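PDB 7MQ5: universal stress protein from Pseudomonas aeruginosa UCBPP-PA14, which is of unknown function but, as a universal stress protein, probably takes part in the bacterial response to stress. Local coordinates for residues I7-V13 against G89-K95; R117-C121 against I280-E284; A225-P230 against N258-V263. One frame throughout, in Å; residues are numbered along the deposited sequence.

Contact 1. Residues I7-V13 against G89-K95; sequences IRSILVV and GCGLIIK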
ATOM      1  N   ILE A   7      10.504   8.047   3.808  1.00 15.64           N
ATOM      2  CA  ILE A   7       9.579   7.801   4.955  1.00 15.16           C
ATOM      3  C   ILE A   7      10.444   7.633   6.202  1.00 15.22           C
ATOM      4  O   ILE A   7      11.177   6.631   6.286  1.00 17.74           O
ATOM      5  CB  ILE A   7       8.652   6.610   4.688  1.00 15.33           C
ATOM      6  CG1 ILE A   7       7.736   6.922   3.498  1.00 16.62           C
ATOM      7  CG2 ILE A   7       7.869   6.277   5.944  1.00 16.66           C
ATOM      8  CD1 ILE A   7       6.953   5.747   2.973  1.00 17.27           C
ATOM      9  N   ARG A   8      10.358   8.585   7.123  1.00 15.00           N
ATOM     10  CA  ARG A   8      11.279   8.549   8.286  1.00 15.41           C
ATOM     11  C   ARG A   8      10.668   7.853   9.506  1.00 13.57           C
ATOM     12  O   ARG A   8      11.429   7.580  10.424  1.00 13.81           O
ATOM     13  CB  ARG A   8      11.815   9.949   8.570  1.00 18.41           C
ATOM     14  CG  ARG A   8      12.502  10.588   7.367  1.00 21.15           C
ATOM     15  CD  ARG A   8      13.406   9.639   6.592  1.00 22.55           C
ATOM     16  NE  ARG A   8      14.437   9.063   7.445  1.00 23.65           N
ATOM     17  CZ  ARG A   8      15.058   7.904   7.225  1.00 24.92           C
ATOM     18  NH1 ARG A   8      14.744   7.154   6.182  1.00 25.86           N
ATOM     19  NH2 ARG A   8      15.979   7.484   8.074  1.00 27.67           N
ATOM     20  N   SER A   9       9.357   7.607   9.521  0.60 12.04           N
ATOM     21  CA  SER A   9       8.801   6.783  10.619  0.60 11.82           C
ATOM     22  C   SER A   9       7.637   5.962  10.072  0.60 10.71           C
ATOM     23  O   SER A   9       6.878   6.442   9.197  0.60 11.41           O
ATOM     24  CB  SER A   9       8.445   7.569  11.859  0.60 14.30           C
ATOM     25  OG  SER A   9       7.320   8.399  11.661  0.60 18.01           O
ATOM     26  N   ILE A  10       7.563   4.735  10.558  1.00  9.56           N
ATOM     27  CA  ILE A  10       6.538   3.756  10.145  1.00  9.85           C
ATOM     28  C   ILE A  10       5.729   3.341  11.360  1.00  9.73           C
ATOM     29  O   ILE A  10       6.329   2.967  12.395  1.00 10.51           O
ATOM     30  CB  ILE A  10       7.224   2.534   9.515  1.00  9.94           C
ATOM     31  CG1 ILE A  10       8.053   2.931   8.293  1.00 11.08           C
ATOM     32  CG2 ILE A  10       6.205   1.451   9.198  1.00 10.59           C
ATOM     33  CD1 ILE A  10       8.895   1.811   7.736  1.00 12.39           C
ATOM     34  N   LEU A  11       4.412   3.450  11.244  0.70  8.64           N
ATOM     35  CA  LEU A  11       3.510   2.920  12.289  0.70  8.69           C
ATOM     36  C   LEU A  11       3.279   1.433  12.004  0.70  8.33           C
ATOM     37  O   LEU A  11       2.801   1.091  10.898  0.70  8.96           O
ATOM     38  CB  LEU A  11       2.196   3.696  12.279  0.70  9.10           C
ATOM     39  CG  LEU A  11       1.186   3.261  13.338  0.70  9.32           C
ATOM     40  CD1 LEU A  11       1.742   3.490  14.735  0.70  9.57           C
ATOM     41  CD2 LEU A  11      -0.129   4.003  13.145  0.70 10.05           C
ATOM     42  N   VAL A  12       3.633   0.583  12.963  1.00  8.42           N
ATOM     43  CA  VAL A  12       3.476  -0.884  12.828  1.00  8.54           C
ATOM     44  C   VAL A  12       2.360  -1.322  13.765  1.00  8.76           C
ATOM     45  O   VAL A  12       2.510  -1.178  14.992  1.00  9.66           O
ATOM     46  CB  VAL A  12       4.785  -1.618  13.148  1.00  9.90           C
ATOM     47  CG1 VAL A  12       4.663  -3.098  12.847  1.00 11.17           C
ATOM     48  CG2 VAL A  12       5.979  -1.013  12.425  1.00 11.53           C
ATOM     49  N   VAL A  13       1.264  -1.812  13.205  1.00  8.82           N
ATOM     50  CA  VAL A  13       0.146  -2.316  14.040  1.00  9.51           C
ATOM     51  C   VAL A  13       0.499  -3.735  14.483  1.00 10.59           C
ATOM     52  O   VAL A  13       0.645  -4.619  13.627  1.00 13.07           O
ATOM     53  CB  VAL A  13      -1.175  -2.252  13.273  1.00 11.56           C
ATOM     54  CG1 VAL A  13      -2.309  -2.797  14.130  1.00 13.86           C
ATOM     55  CG2 VAL A  13      -1.464  -0.836  12.824  1.00 12.91           C
ATOM     56  N   GLY A  89       3.502  11.319  13.695  1.00 13.90           N
ATOM     57  CA  GLY A  89       3.940  11.860  12.392  1.00 14.80           C
ATOM     58  C   GLY A  89       4.416  10.786  11.428  1.00 13.64           C
ATOM     59  O   GLY A  89       5.256  11.082  10.583  1.00 16.92           O
ATOM     60  N   CYS A  90       3.854   9.588  11.494  1.00 12.63           N
ATOM     61  CA  CYS A  90       4.337   8.489  10.623  1.00 12.51           C
ATOM     62  C   CYS A  90       3.916   8.702   9.165  1.00 12.18           C
ATOM     63  O   CYS A  90       2.818   9.238   8.917  1.00 13.84           O
ATOM     64  CB  CYS A  90       3.847   7.141  11.140  1.00 13.37           C
ATOM     65  SG  CYS A  90       4.377   6.806  12.841  1.00 15.76           S
ATOM     66  N   GLY A  91       4.781   8.280   8.244  1.00 11.34           N
ATOM     67  CA  GLY A  91       4.554   8.399   6.791  1.00 12.08           C
ATOM     68  C   GLY A  91       4.069   7.117   6.143  1.00 11.24           C
ATOM     69  O   GLY A  91       3.852   7.104   4.929  1.00 11.98           O
ATOM     70  N   LEU A  92       3.904   6.056   6.921  1.00  9.42           N
ATOM     71  CA  LEU A  92       3.414   4.755   6.416  1.00  8.99           C
ATOM     72  C   LEU A  92       2.770   4.044   7.597  1.00  8.50           C
ATOM     73  O   LEU A  92       3.306   4.118   8.704  1.00 10.11           O
ATOM     74  CB  LEU A  92       4.583   3.921   5.878  1.00  9.87           C
ATOM     75  CG  LEU A  92       4.280   2.487   5.440  1.00  9.68           C
ATOM     76  CD1 LEU A  92       3.336   2.444   4.236  1.00  9.77           C
ATOM     77  CD2 LEU A  92       5.570   1.756   5.113  1.00 10.51           C
ATOM     78  N   ILE A  93       1.647   3.391   7.343  1.00  8.28           N
ATOM     79  CA  ILE A  93       1.009   2.463   8.310  1.00  8.39           C
ATOM     80  C   ILE A  93       1.131   1.057   7.728  1.00  8.38           C
ATOM     81  O   ILE A  93       0.769   0.879   6.556  1.00  9.11           O
ATOM     82  CB  ILE A  93      -0.461   2.837   8.542  1.00  9.03           C
ATOM     83  CG1 ILE A  93      -0.597   4.237   9.139  1.00  9.99           C
ATOM     84  CG2 ILE A  93      -1.157   1.787   9.394  1.00 10.16           C
ATOM     85  CD1 ILE A  93      -2.003   4.793   9.110  1.00  9.94           C
ATOM     86  N   ILE A  94       1.607   0.108   8.525  1.00  8.26           N
ATOM     87  CA  ILE A  94       1.657  -1.316   8.111  1.00  8.30           C
ATOM     88  C   ILE A  94       0.709  -2.088   9.025  1.00  8.51           C
ATOM     89  O   ILE A  94       0.855  -2.032  10.267  1.00  9.46           O
ATOM     90  CB  ILE A  94       3.070  -1.905   8.152  1.00  9.24           C
ATOM     91  CG1 ILE A  94       4.061  -1.052   7.355  1.00  9.36           C
ATOM     92  CG2 ILE A  94       3.036  -3.356   7.681  1.00  9.86           C
ATOM     93  CD1 ILE A  94       5.471  -1.605   7.363  1.00 10.76           C
ATOM     94  N   LYS A  95      -0.244  -2.790   8.409  1.00  8.93           N
ATOM     95  CA  LYS A  95      -1.193  -3.614   9.178  1.00  9.94           C
ATOM     96  C   LYS A  95      -1.417  -4.934   8.442  1.00 10.11           C
ATOM     97  O   LYS A  95      -1.592  -4.927   7.207  1.00 11.20           O
ATOM     98  CB  LYS A  95      -2.519  -2.882   9.365  1.00 12.23           C
ATOM     99  CG  LYS A  95      -3.489  -3.683  10.210  1.00 14.31           C
ATOM    100  CD  LYS A  95      -4.783  -3.006  10.560  1.00 17.87           C
ATOM    101  CE  LYS A  95      -5.703  -3.938  11.333  1.00 20.64           C
ATOM    102  NZ  LYS A  95      -6.128  -5.113  10.522  1.00 23.37           N
TER
HETATM  103  O   HOH W   1       7.835  11.030  12.559  1.00 26.68           O

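Contact 2. Residues R117-C121 against I280-E284; sequences RFAPC and IAHLE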
ATOM      1  N   ARG A 117      -9.831   4.148   3.955  0.60 11.64           N
ATOM      2  CA  ARG A 117     -10.574   5.345   3.505  0.60 12.68           C
ATOM      3  C   ARG A 117      -9.973   6.611   4.124  0.60 12.91           C
ATOM      4  O   ARG A 117      -9.643   7.549   3.373  0.60 13.87           O
ATOM      5  CB  ARG A 117     -12.039   5.158   3.910  0.60 14.80           C
ATOM      6  CG  ARG A 117     -12.959   6.299   3.522  0.60 18.02           C
ATOM      7  CD  ARG A 117     -14.406   5.867   3.679  0.60 21.13           C
ATOM      8  NE  ARG A 117     -14.705   4.685   2.877  0.60 22.09           N
ATOM      9  CZ  ARG A 117     -14.971   3.462   3.339  0.60 23.57           C
ATOM     10  NH1 ARG A 117     -15.039   3.214   4.637  0.60 25.87           N
ATOM     11  NH2 ARG A 117     -15.207   2.486   2.480  0.60 26.11           N
ATOM     12  N   PHE A 118      -9.735   6.581   5.436  1.00 12.39           N
ATOM     13  CA  PHE A 118      -9.387   7.831   6.166  1.00 13.65           C
ATOM     14  C   PHE A 118      -7.899   8.038   6.415  1.00 11.91           C
ATOM     15  O   PHE A 118      -7.552   9.154   6.816  1.00 12.84           O
ATOM     16  CB  PHE A 118     -10.199   7.897   7.461  1.00 16.11           C
ATOM     17  CG  PHE A 118     -11.669   8.090   7.194  1.00 19.35           C
ATOM     18  CD1 PHE A 118     -12.136   9.291   6.677  1.00 24.94           C
ATOM     19  CD2 PHE A 118     -12.575   7.067   7.410  1.00 19.91           C
ATOM     20  CE1 PHE A 118     -13.484   9.473   6.397  1.00 28.69           C
ATOM     21  CE2 PHE A 118     -13.922   7.251   7.140  1.00 26.03           C
ATOM     22  CZ  PHE A 118     -14.374   8.450   6.630  1.00 25.48           C
ATOM     23  N   ALA A 119      -7.053   7.036   6.196  1.00 11.33           N
ATOM     24  CA  ALA A 119      -5.625   7.249   6.523  1.00 11.25           C
ATOM     25  C   ALA A 119      -5.036   8.342   5.643  1.00 10.66           C
ATOM     26  O   ALA A 119      -5.085   8.240   4.418  1.00 11.85           O
ATOM     27  CB  ALA A 119      -4.864   5.967   6.360  1.00 11.19           C
ATOM     28  N   PRO A 120      -4.387   9.366   6.237  1.00 11.63           N
ATOM     29  CA  PRO A 120      -3.799  10.445   5.441  1.00 12.32           C
ATOM     30  C   PRO A 120      -2.340  10.177   5.056  1.00 12.17           C
ATOM     31  O   PRO A 120      -1.513  11.073   5.055  1.00 14.84           O
ATOM     32  CB  PRO A 120      -3.942  11.646   6.382  1.00 13.99           C
ATOM     33  CG  PRO A 120      -3.731  11.046   7.748  1.00 14.72           C
ATOM     34  CD  PRO A 120      -4.367   9.672   7.683  1.00 13.25           C
ATOM     35  N   CYS A 121      -2.064   8.929   4.715  1.00 11.42           N
ATOM     36  CA  CYS A 121      -0.710   8.494   4.337  1.00 10.97           C
ATOM     37  C   CYS A 121      -0.826   7.146   3.649  1.00 10.48           C
ATOM     38  O   CYS A 121      -1.887   6.512   3.699  1.00 11.06           O
ATOM     39  CB  CYS A 121       0.187   8.365   5.566  1.00 12.05           C
ATOM     40  SG  CYS A 121      -0.366   7.137   6.786  1.00 14.00           S
ATOM     41  N   ILE A 280      -4.949  13.318   0.064  1.00 15.13           N
ATOM     42  CA  ILE A 280      -4.132  13.237   1.313  1.00 15.53           C
ATOM     43  C   ILE A 280      -4.260  14.550   2.095  1.00 17.33           C
ATOM     44  O   ILE A 280      -4.452  14.489   3.321  1.00 17.90           O
ATOM     45  CB  ILE A 280      -2.660  12.928   0.975  1.00 15.93           C
ATOM     46  CG1 ILE A 280      -2.490  11.510   0.421  1.00 16.53           C
ATOM     47  CG2 ILE A 280      -1.765  13.180   2.181  1.00 17.01           C
ATOM     48  CD1 ILE A 280      -2.761  10.416   1.423  1.00 17.22           C
ATOM     49  N   ALA A 281      -4.136  15.695   1.419  1.00 18.91           N
ATOM     50  CA  ALA A 281      -4.216  17.001   2.114  1.00 21.48           C
ATOM     51  C   ALA A 281      -5.567  17.137   2.831  1.00 19.75           C
ATOM     52  O   ALA A 281      -5.579  17.594   3.989  1.00 21.49           O
ATOM     53  CB  ALA A 281      -3.991  18.124   1.133  1.00 23.78           C
ATOM     54  N   HIS A 282      -6.660  16.763   2.166  1.00 19.23           N
ATOM     55  CA  HIS A 282      -8.013  16.880   2.781  1.00 20.98           C
ATOM     56  C   HIS A 282      -8.131  15.879   3.945  1.00 18.13           C
ATOM     57  O   HIS A 282      -8.664  16.255   4.997  1.00 18.84           O
ATOM     58  CB  HIS A 282      -9.116  16.719   1.718  1.00 24.16           C
ATOM     59  CG  HIS A 282      -9.335  17.909   0.835  1.00 32.11           C
ATOM     60  ND1 HIS A 282      -8.880  17.967  -0.473  1.00 38.72           N
ATOM     61  CD2 HIS A 282      -9.977  19.077   1.055  1.00 36.15           C
ATOM     62  CE1 HIS A 282      -9.231  19.120  -1.014  1.00 40.18           C
ATOM     63  NE2 HIS A 282      -9.904  19.819  -0.097  1.00 41.78           N
ATOM     64  N   LEU A 283      -7.587  14.674   3.797  1.00 15.37           N
ATOM     65  CA  LEU A 283      -7.666  13.670   4.892  1.00 15.24           C
ATOM     66  C   LEU A 283      -6.797  14.099   6.076  1.00 15.70           C
ATOM     67  O   LEU A 283      -7.179  13.784   7.215  1.00 15.40           O
ATOM     68  CB  LEU A 283      -7.252  12.300   4.353  1.00 14.31           C
ATOM     69  CG  LEU A 283      -8.257  11.648   3.404  1.00 13.38           C
ATOM     70  CD1 LEU A 283      -7.700  10.342   2.865  1.00 14.74           C
ATOM     71  CD2 LEU A 283      -9.589  11.390   4.095  1.00 14.80           C
ATOM     72  N   GLU A 284      -5.674  14.769   5.817  1.00 16.03           N
ATOM     73  CA  GLU A 284      -4.811  15.274   6.921  1.00 17.44           C
ATOM     74  C   GLU A 284      -5.618  16.293   7.736  1.00 18.96           C
ATOM     75  O   GLU A 284      -5.548  16.252   8.973  1.00 20.37           O
ATOM     76  CB  GLU A 284      -3.521  15.856   6.339  1.00 21.08           C
ATOM     77  CG  GLU A 284      -2.649  16.574   7.352  1.00 23.86           C
ATOM     78  CD  GLU A 284      -2.084  15.737   8.486  1.00 26.55           C
ATOM     79  OE1 GLU A 284      -1.872  14.531   8.292  1.00 29.46           O
ATOM     80  OE2 GLU A 284      -1.859  16.308   9.572  1.00 36.89           O
TER
HETATM   81  O   HOH W   2      -8.692  11.405   7.854  1.00 16.26           O
HETATM   82  O   HOH W   3      -0.628  13.456   6.022  0.60 26.47           O

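Contact 3. Residues A225-P230 against N258-V263; sequences ADVLIP and NTAEVV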
ATOM      1  N   ALA A 225     -10.112  -2.889 -15.450  1.00 17.99           N
ATOM      2  CA  ALA A 225      -8.932  -2.857 -14.546  1.00 16.17           C
ATOM      3  C   ALA A 225      -9.189  -3.691 -13.286  1.00 13.75           C
ATOM      4  O   ALA A 225      -8.229  -4.294 -12.753  1.00 13.54           O
ATOM      5  CB  ALA A 225      -8.586  -1.432 -14.183  1.00 17.50           C
ATOM      6  N   ASP A 226     -10.441  -3.742 -12.843  1.00 13.78           N
ATOM      7  CA  ASP A 226     -10.798  -4.493 -11.610  1.00 13.67           C
ATOM      8  C   ASP A 226     -10.539  -5.994 -11.803  1.00 13.43           C
ATOM      9  O   ASP A 226     -10.427  -6.709 -10.797  1.00 14.88           O
ATOM     10  CB  ASP A 226     -12.243  -4.236 -11.175  1.00 15.83           C
ATOM     11  CG  ASP A 226     -13.300  -4.689 -12.167  1.00 23.21           C
ATOM     12  OD1 ASP A 226     -13.094  -4.484 -13.366  1.00 29.73           O
ATOM     13  OD2 ASP A 226     -14.332  -5.232 -11.724  1.00 33.99           O
ATOM     14  N   VAL A 227     -10.504  -6.511 -13.037  0.50 13.66           N
ATOM     15  CA  VAL A 227     -10.163  -7.964 -13.174  0.50 13.45           C
ATOM     16  C   VAL A 227      -8.750  -8.094 -13.758  0.50 12.30           C
ATOM     17  O   VAL A 227      -8.070  -9.096 -13.454  0.50 12.93           O
ATOM     18  CB  VAL A 227     -11.194  -8.747 -14.014  0.50 14.93           C
ATOM     19  CG1 VAL A 227     -12.588  -8.619 -13.424  0.50 15.88           C
ATOM     20  CG2 VAL A 227     -11.185  -8.327 -15.478  0.50 16.42           C
ATOM     21  N   LEU A 228      -8.293  -7.100 -14.516  0.50 11.87           N
ATOM     22  CA  LEU A 228      -6.955  -7.239 -15.151  0.50 11.98           C
ATOM     23  C   LEU A 228      -5.838  -7.127 -14.109  0.50 11.48           C
ATOM     24  O   LEU A 228      -4.858  -7.889 -14.222  0.50 11.68           O
ATOM     25  CB  LEU A 228      -6.799  -6.185 -16.248  0.50 13.17           C
ATOM     26  CG  LEU A 228      -7.686  -6.389 -17.474  0.50 15.25           C
ATOM     27  CD1 LEU A 228      -7.497  -5.264 -18.476  0.50 18.68           C
ATOM     28  CD2 LEU A 228      -7.414  -7.736 -18.124  0.50 15.95           C
ATOM     29  N   ILE A 229      -5.988  -6.248 -13.120  1.00 10.89           N
ATOM     30  CA  ILE A 229      -4.917  -6.065 -12.098  1.00 10.39           C
ATOM     31  C   ILE A 229      -4.755  -7.374 -11.325  1.00  9.96           C
ATOM     32  O   ILE A 229      -3.643  -7.897 -11.234  1.00 10.32           O
ATOM     33  CB  ILE A 229      -5.147  -4.818 -11.228  1.00 11.14           C
ATOM     34  CG1 ILE A 229      -5.000  -3.537 -12.059  1.00 11.73           C
ATOM     35  CG2 ILE A 229      -4.224  -4.830 -10.018  1.00 11.90           C
ATOM     36  CD1 ILE A 229      -5.583  -2.310 -11.412  1.00 13.05           C
ATOM     37  N   PRO A 230      -5.820  -7.981 -10.753  1.00 10.27           N
ATOM     38  CA  PRO A 230      -5.634  -9.257 -10.065  1.00 10.90           C
ATOM     39  C   PRO A 230      -5.146 -10.392 -10.986  1.00 10.40           C
ATOM     40  O   PRO A 230      -4.399 -11.252 -10.543  1.00 10.74           O
ATOM     41  CB  PRO A 230      -7.014  -9.552  -9.460  1.00 13.02           C
ATOM     42  CG  PRO A 230      -7.663  -8.194  -9.340  1.00 13.89           C
ATOM     43  CD  PRO A 230      -7.165  -7.415 -10.539  1.00 11.50           C
ATOM     44  N   ASN A 258     -14.196   2.238  -7.444  1.00 17.06           N
ATOM     45  CA  ASN A 258     -14.556   0.818  -7.679  1.00 17.96           C
ATOM     46  C   ASN A 258     -13.330  -0.048  -7.972  1.00 15.36           C
ATOM     47  O   ASN A 258     -13.279  -1.187  -7.472  1.00 15.96           O
ATOM     48  CB  ASN A 258     -15.535   0.656  -8.838  1.00 21.94           C
ATOM     49  CG  ASN A 258     -15.967  -0.785  -9.016  1.00 24.00           C
ATOM     50  OD1 ASN A 258     -16.702  -1.321  -8.185  1.00 26.33           O
ATOM     51  ND2 ASN A 258     -15.519  -1.419 -10.092  1.00 25.22           N
ATOM     52  N   THR A 259     -12.386   0.434  -8.781  1.00 14.99           N
ATOM     53  CA  THR A 259     -11.251  -0.460  -9.131  1.00 14.94           C
ATOM     54  C   THR A 259     -10.507  -0.858  -7.859  1.00 13.65           C
ATOM     55  O   THR A 259     -10.283  -2.059  -7.642  1.00 14.58           O
ATOM     56  CB  THR A 259     -10.296   0.176 -10.151  1.00 16.15           C
ATOM     57  OG1 THR A 259     -11.028   0.347 -11.366  1.00 19.14           O
ATOM     58  CG2 THR A 259      -9.062  -0.659 -10.415  1.00 16.17           C
ATOM     59  N   ALA A 260     -10.126   0.124  -7.051  1.00 12.99           N
ATOM     60  CA  ALA A 260      -9.355  -0.207  -5.836  1.00 12.87           C
ATOM     61  C   ALA A 260     -10.206  -1.044  -4.874  1.00 13.29           C
ATOM     62  O   ALA A 260      -9.638  -1.937  -4.233  1.00 14.56           O
ATOM     63  CB  ALA A 260      -8.817   1.053  -5.194  1.00 13.15           C
ATOM     64  N   GLU A 261     -11.515  -0.791  -4.792  1.00 13.03           N
ATOM     65  CA  GLU A 261     -12.370  -1.600  -3.880  1.00 15.39           C
ATOM     66  C   GLU A 261     -12.301  -3.077  -4.281  1.00 15.17           C
ATOM     67  O   GLU A 261     -12.016  -3.946  -3.428  1.00 16.93           O
ATOM     68  CB  GLU A 261     -13.819  -1.119  -3.931  1.00 18.19           C
ATOM     69  CG  GLU A 261     -14.055   0.192  -3.207  1.00 20.98           C
ATOM     70  CD  GLU A 261     -15.493   0.675  -3.259  1.00 28.73           C
ATOM     71  OE1 GLU A 261     -16.286   0.096  -4.030  1.00 32.87           O
ATOM     72  OE2 GLU A 261     -15.819   1.622  -2.526  1.00 34.99           O
ATOM     73  N   VAL A 262     -12.521  -3.354  -5.561  1.00 14.35           N
ATOM     74  CA  VAL A 262     -12.525  -4.770  -6.022  1.00 15.15           C
ATOM     75  C   VAL A 262     -11.123  -5.373  -5.882  1.00 14.69           C
ATOM     76  O   VAL A 262     -11.001  -6.488  -5.360  1.00 16.52           O
ATOM     77  CB  VAL A 262     -13.044  -4.872  -7.466  1.00 17.29           C
ATOM     78  CG1 VAL A 262     -12.915  -6.290  -8.000  1.00 19.33           C
ATOM     79  CG2 VAL A 262     -14.483  -4.382  -7.579  1.00 19.60           C
ATOM     80  N   VAL A 263     -10.092  -4.667  -6.336  1.00 13.52           N
ATOM     81  CA  VAL A 263      -8.711  -5.223  -6.287  1.00 13.85           C
ATOM     82  C   VAL A 263      -8.304  -5.526  -4.831  1.00 12.71           C
ATOM     83  O   VAL A 263      -7.734  -6.598  -4.566  1.00 14.12           O
ATOM     84  CB  VAL A 263      -7.756  -4.245  -7.000  1.00 17.54           C
ATOM     85  CG1 VAL A 263      -6.295  -4.578  -6.785  1.00 21.42           C
ATOM     86  CG2 VAL A 263      -8.099  -4.146  -8.478  1.00 17.70           C
TER
HETATM   87  O   HOH W   4     -16.482  -4.238 -10.717  0.60 25.02           O

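Contact 1. Residues I7-V13 against G89-K95
Gly89 is the first residue beyond helix 77-88; its phi is positive, which favours glycine. A water sits beside its carbonyl: it lies 2.8 Å from Ser9 OG and donates a weak hydrogen bond of 3.2 Å to Gly89 O. Cys90 SG packs against Leu11 CB at 3.8 Å. Gly91 N then donates to Ser9 O (2.9 Å). A side chain at Gly91 would crowd Ile7 CG2, which also touches Leu92 CB at 4.0 Å. Regular parallel pairing follows. Leu92 O accepts from Leu11 N (2.8 Å). These are neighbouring central strands of a Rossmann-like alpha/beta half, where strand 9-13 lies between strands 37-43 and 92-96. Ile93 lies beside Leu11 on one sheet face (CG1 to Leu11 CD2, 4.0 Å), and both meet Ile81 of helix 77-88. Ile94 N donates to Leu11 O (2.8 Å), and Ile94 O accepts from Val13 N (3.0 Å). Its side chain points to the other face with Ile10 and Val12, packed against helix 22-34. Ile94 CD1 reaches Ile10 CG2 at 3.6 Å. Lys95 lays its CG 4.1 Å from Val13 CB, while its NZ leads away to a salt bridge with Asp112.

Contact 2. Residues R117-C121 against I280-E284
Leu283 overlaps the turn that follows helix 110-118. Its CD1 lies 3.4 Å from Arg117 O and 3.7 Å from Ala119 O. Its CD2 is 4.2 Å from Phe118 CD1, at an oblique approach to the ring. Its CB meets Pro120 CB at 3.9 Å. Arg117 O is buried here and has no polar partner in the model. Ala119 O is better served, with a hydrogen bond from Lys275. Pro120 is the main partner on the turn. Its CB lies 3.8 Å from Leu283 C and 3.6 Å from Glu284 N. The approach is van der Waals packing; the amide of Glu284 donates from N to Ile280 O (2.8 Å). Ile280 closes the other end: its CG2 is 3.6 Å from Pro120 O, and its CD1 is 3.7 Å from Cys121 N. The contact joins the two halves of the chain, each with a Rossmann-like strand order. Helix 277-287 follows strand 270-274 of the second half. The turn at 119-121 leads into strand 123-126 of the first. These two strands are antiparallel neighbours in the continuous sheet, and helix 277-287 packs on the turn from the other half. Two waters carry the polar part. One donates to Phe118 O (2.7 Å) and to Leu283 O (2.9 Å). The second donates to Pro120 O (2.7 Å) and to Glu284 OE1 (2.8 Å). Glu284 OE1 is also bound by Gln86 of helix 77-88, whose residues touch Phe118, Pro120 and Cys121 as well.

Contact 3. Residues A225-P230 against N258-V263
Two helices of the second half pack side by side, with segment axes 8.6 Å apart at closest approach and crossing at -42°. Helix 225-236 lies between strands 218-222 and 240-244 in the chain. Helix 258-264 lies between 240-244 and 270-274. Such helices connect the parallel strands of the alpha/beta fold. Val263, with chi1 t, fills the centre. Its CG1 meets Ile229 CG2 at 3.8 Å, and its CG2 meets Pro230 CD at 4.0 Å. Ile229 is in the m, t rotamer, which carries CD1 to 4.0 Å from Thr259 CG2. Thr259 adopts m, and the same methyl lies 3.9 Å from Ala225 CB. Asp226 takes chi1 p, uncommon within helices but tolerated in a first turn. Its CB packs on Val262 CG1 at 3.8 Å. Asn258, with chi1 t, brings its amide nearer to Asp226. Asn258 ND2 and Asp226 OD2 still stand 4.3 Å apart, and a water fills the gap. It donates to Asp226 OD2 (2.6 Å) and accepts from Asn258 ND2 (3.0 Å). Between these two segments the contact is therefore methyl and methylene packing, with one water-mediated polar link at the edge and no direct hydrogen bond or salt bridge.

From the N terminus, contact 1 closes first. It brings strand 92-96 back beside strand 9-13 within the first half. The chain then runs through helix 110-118 to the turn of contact 2, where Cys121 SG touches Ile93 CD1 of contact 1 at 3.7 Å. Contact 2 opens here, after contact 1 has closed, so the two are in series. It closes only at 280-284, and its loop spans nearly all of the second half. Contact 3 opens and closes within that span, joining two helices. It nests in contact 2 without touching it, with nearest atoms about 5 Å apart. None of the contacts cross. Contacts 1 and 3 lie on opposite sides of the chain's centre, their centres about 25 Å apart.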